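Local coordinates for putative NTP pyrophosphohydrolase (Exiguobacterium sibiricum 255-15, PDB 3NL9), which probably hydrolyses nucleoside triphosphates to the monophosphate and pyrophosphate, as a member of the all-alpha NTP pyrophosphohydrolase superfamily, at the interface of chains A and B. Residues are numbered along the deposited sequence; one frame, centred on the assembly and turned at random. Chains: chain A/B, putative NTP pyrophosphohydrolase.

The interface of chains A and B. Residues chain A 7, 98, 101-102, 105-106, 109, 116, 120; chain B 7, 98, 101-102, 105-106, 109, 116, 120.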
# COMPACT_ATOMS: atom_id res chain seq x y z
N TYR A 7 7.08 5.39 -10.41
CA TYR A 7 6.70 4.17 -9.72
C TYR A 7 5.93 3.22 -10.59
O TYR A 7 6.29 2.04 -10.69
CB TYR A 7 5.86 4.49 -8.49
CG TYR A 7 6.55 5.33 -7.44
CD1 TYR A 7 7.56 4.79 -6.64
CD2 TYR A 7 6.21 6.65 -7.23
CE1 TYR A 7 8.20 5.57 -5.65
CE2 TYR A 7 6.85 7.42 -6.27
CZ TYR A 7 7.83 6.88 -5.48
OH TYR A 7 8.44 7.68 -4.51
N LEU A 98 -7.38 1.01 -4.18
CA LEU A 98 -5.93 0.98 -4.39
C LEU A 98 -5.35 2.39 -4.17
O LEU A 98 -4.26 2.55 -3.61
CB LEU A 98 -5.59 0.45 -5.79
CG LEU A 98 -5.74 -1.07 -6.00
CD1 LEU A 98 -5.46 -1.43 -7.44
CD2 LEU A 98 -4.89 -1.92 -5.05
N ALA A 101 -5.29 3.12 -0.42
CA ALA A 101 -4.23 2.29 0.15
C ALA A 101 -2.84 2.96 -0.09
O ALA A 101 -2.05 3.13 0.83
CB ALA A 101 -4.25 0.84 -0.47
N LEU A 102 -2.60 3.35 -1.34
CA LEU A 102 -1.39 4.14 -1.72
C LEU A 102 -1.24 5.35 -0.83
O LEU A 102 -0.12 5.65 -0.32
CB LEU A 102 -1.45 4.55 -3.20
CG LEU A 102 -0.36 5.46 -3.78
CD1 LEU A 102 1.03 4.83 -3.59
CD2 LEU A 102 -0.66 5.75 -5.23
N ILE A 105 -0.12 4.32 2.71
CA ILE A 105 1.27 3.89 2.67
C ILE A 105 2.14 5.15 2.70
O ILE A 105 3.03 5.29 3.54
CB ILE A 105 1.52 3.05 1.42
CG1 ILE A 105 1.04 1.62 1.68
CG2 ILE A 105 3.03 3.06 1.02
CD1 ILE A 105 0.72 0.84 0.41
N MSE A 106 1.80 6.10 1.85
CA MSE A 106 2.56 7.33 1.77
C MSE A 106 2.57 8.05 3.11
O MSE A 106 3.62 8.55 3.48
CB MSE A 106 2.11 8.26 0.63
CG MSE A 106 2.44 7.71 -0.77
SE MSE A 106 4.39 7.86 -1.03
CE MSE A 106 4.72 7.12 -2.80
N PHE A 109 5.14 6.56 5.36
CA PHE A 109 6.43 7.18 5.08
C PHE A 109 6.53 8.53 5.76
O PHE A 109 7.54 8.82 6.40
CB PHE A 109 6.77 7.30 3.57
CG PHE A 109 7.21 6.01 2.95
CD1 PHE A 109 8.51 5.55 3.12
CD2 PHE A 109 6.33 5.22 2.25
CE1 PHE A 109 8.92 4.37 2.57
CE2 PHE A 109 6.73 4.03 1.70
CZ PHE A 109 8.04 3.61 1.86
N PRO A 116 10.39 7.95 0.29
CA PRO A 116 10.29 6.62 -0.32
C PRO A 116 11.02 6.43 -1.65
O PRO A 116 11.38 5.29 -2.01
CB PRO A 116 8.77 6.45 -0.56
CG PRO A 116 8.27 7.80 -0.75
CD PRO A 116 9.08 8.63 0.28
N PHE A 120 12.50 2.89 -2.94
CA PHE A 120 11.83 2.21 -4.06
C PHE A 120 12.85 1.95 -5.21
O PHE A 120 12.86 0.89 -5.80
CB PHE A 120 10.64 3.04 -4.58
CG PHE A 120 9.98 2.47 -5.82
CD1 PHE A 120 10.50 2.72 -7.06
CD2 PHE A 120 8.84 1.68 -5.72
CE1 PHE A 120 9.91 2.22 -8.19
CE2 PHE A 120 8.22 1.16 -6.87
CZ PHE A 120 8.76 1.42 -8.10
N TYR B 7 3.82 12.27 -4.75
CA TYR B 7 3.00 11.55 -3.78
C TYR B 7 3.38 11.86 -2.36
O TYR B 7 2.51 12.21 -1.55
CB TYR B 7 3.12 10.04 -3.99
CG TYR B 7 2.63 9.55 -5.34
CD1 TYR B 7 1.28 9.51 -5.65
CD2 TYR B 7 3.52 9.11 -6.30
CE1 TYR B 7 0.83 9.05 -6.90
CE2 TYR B 7 3.08 8.66 -7.54
CZ TYR B 7 1.74 8.62 -7.84
OH TYR B 7 1.34 8.15 -9.08
N LEU B 98 7.40 -0.97 4.15
CA LEU B 98 6.57 0.05 3.51
C LEU B 98 6.91 0.13 2.01
O LEU B 98 6.02 0.30 1.16
CB LEU B 98 6.74 1.41 4.20
CG LEU B 98 6.06 1.58 5.56
CD1 LEU B 98 6.39 2.92 6.15
CD2 LEU B 98 4.54 1.35 5.53
N ALA B 101 5.41 -2.92 0.25
CA ALA B 101 3.97 -2.71 0.22
C ALA B 101 3.59 -1.75 -0.94
O ALA B 101 2.72 -2.05 -1.77
CB ALA B 101 3.45 -2.14 1.59
N LEU B 102 4.29 -0.61 -1.01
CA LEU B 102 4.16 0.35 -2.13
C LEU B 102 4.33 -0.35 -3.47
O LEU B 102 3.53 -0.13 -4.42
CB LEU B 102 5.19 1.50 -1.99
CG LEU B 102 5.31 2.54 -3.10
CD1 LEU B 102 3.95 3.24 -3.34
CD2 LEU B 102 6.39 3.53 -2.74
N ILE B 105 1.24 -2.51 -4.27
CA ILE B 105 0.12 -1.64 -4.60
C ILE B 105 0.28 -1.23 -6.06
O ILE B 105 -0.63 -1.41 -6.88
CB ILE B 105 0.10 -0.43 -3.66
CG1 ILE B 105 -0.56 -0.84 -2.34
CG2 ILE B 105 -0.67 0.77 -4.30
CD1 ILE B 105 -0.18 0.05 -1.16
N MSE B 106 1.48 -0.79 -6.41
CA MSE B 106 1.75 -0.35 -7.76
C MSE B 106 1.49 -1.47 -8.76
O MSE B 106 0.92 -1.20 -9.80
CB MSE B 106 3.15 0.26 -7.94
CG MSE B 106 3.32 1.61 -7.24
SE MSE B 106 2.29 2.96 -8.26
CE MSE B 106 2.53 4.62 -7.29
N PHE B 109 -2.15 -1.71 -9.52
CA PHE B 109 -2.48 -0.77 -10.58
C PHE B 109 -2.09 -1.34 -11.93
O PHE B 109 -2.89 -1.29 -12.87
CB PHE B 109 -1.86 0.64 -10.39
CG PHE B 109 -2.59 1.47 -9.37
CD1 PHE B 109 -3.78 2.12 -9.71
CD2 PHE B 109 -2.13 1.57 -8.08
CE1 PHE B 109 -4.45 2.87 -8.79
CE2 PHE B 109 -2.81 2.32 -7.15
CZ PHE B 109 -3.97 2.98 -7.51
N PRO B 116 -2.16 5.38 -11.74
CA PRO B 116 -2.58 5.89 -10.42
C PRO B 116 -2.49 7.40 -10.23
O PRO B 116 -3.20 7.96 -9.37
CB PRO B 116 -1.58 5.20 -9.45
CG PRO B 116 -0.38 4.99 -10.24
CD PRO B 116 -0.92 4.58 -11.62
N PHE B 120 -4.85 9.51 -7.70
CA PHE B 120 -4.26 10.06 -6.48
C PHE B 120 -4.49 11.60 -6.43
O PHE B 120 -4.81 12.15 -5.39
CB PHE B 120 -2.74 9.74 -6.40
CG PHE B 120 -2.04 10.40 -5.23
CD1 PHE B 120 -1.60 11.69 -5.32
CD2 PHE B 120 -1.82 9.70 -4.05
CE1 PHE B 120 -0.96 12.29 -4.27
CE2 PHE B 120 -1.15 10.30 -2.97
CZ PHE B 120 -0.73 11.59 -3.08
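In this putative NTP pyrophosphohydrolase, of the all-alpha phosphoribosyl-ATP pyrophosphohydrolase family, helix 87-112 of each chain packs against its two-fold mate, with Tyr7, at the start of helix 7-17, joining the apolar patch; the pairing is probably the biological one. A:Leu102 can be followed outward from its backbone. Its CG lies anti to the backbone N (chi1 175°), and leucine suits the place because its fork sends two methyls to different partners. CB rests 4.0 Å from CG2 of B:Ile105, the beta-branch that makes isoleucine broad close to its helix. One fork tip, CD1, meets CD1 of B:Leu102 at 3.3 Å, a tight contact at the two-fold axis where the side chains cross obliquely. The other, CD2, lies 4.0 Å from CE1 of B:Tyr7, crossing at about a right angle, and also touches CE of the selenomethionine B:Met106. That residue, bent at chi2 (-72°), brings its flexible end to CB of A:Tyr7 at 3.5 Å. The A:Tyr7 and B:Tyr7 side chains reach toward each other, CD2 of A:Tyr7 lying 3.7 Å from CE2 of B:Tyr7, with the hydroxyls turned apart; tyrosine's broad ring can thus serve its twin and B:Leu102 at once. CD1 of A:Tyr7 sits over the face of A:Phe120, which probably helps to fix the ring. An alanine at A:Tyr7 would remove the ring, and would probably loosen the packing against B:Tyr7 and B:Leu102. A:Phe109, long and flat enough to reach across, pushes CZ against CB of B:Leu98 (3.5 Å), one face backed by A:Pro116.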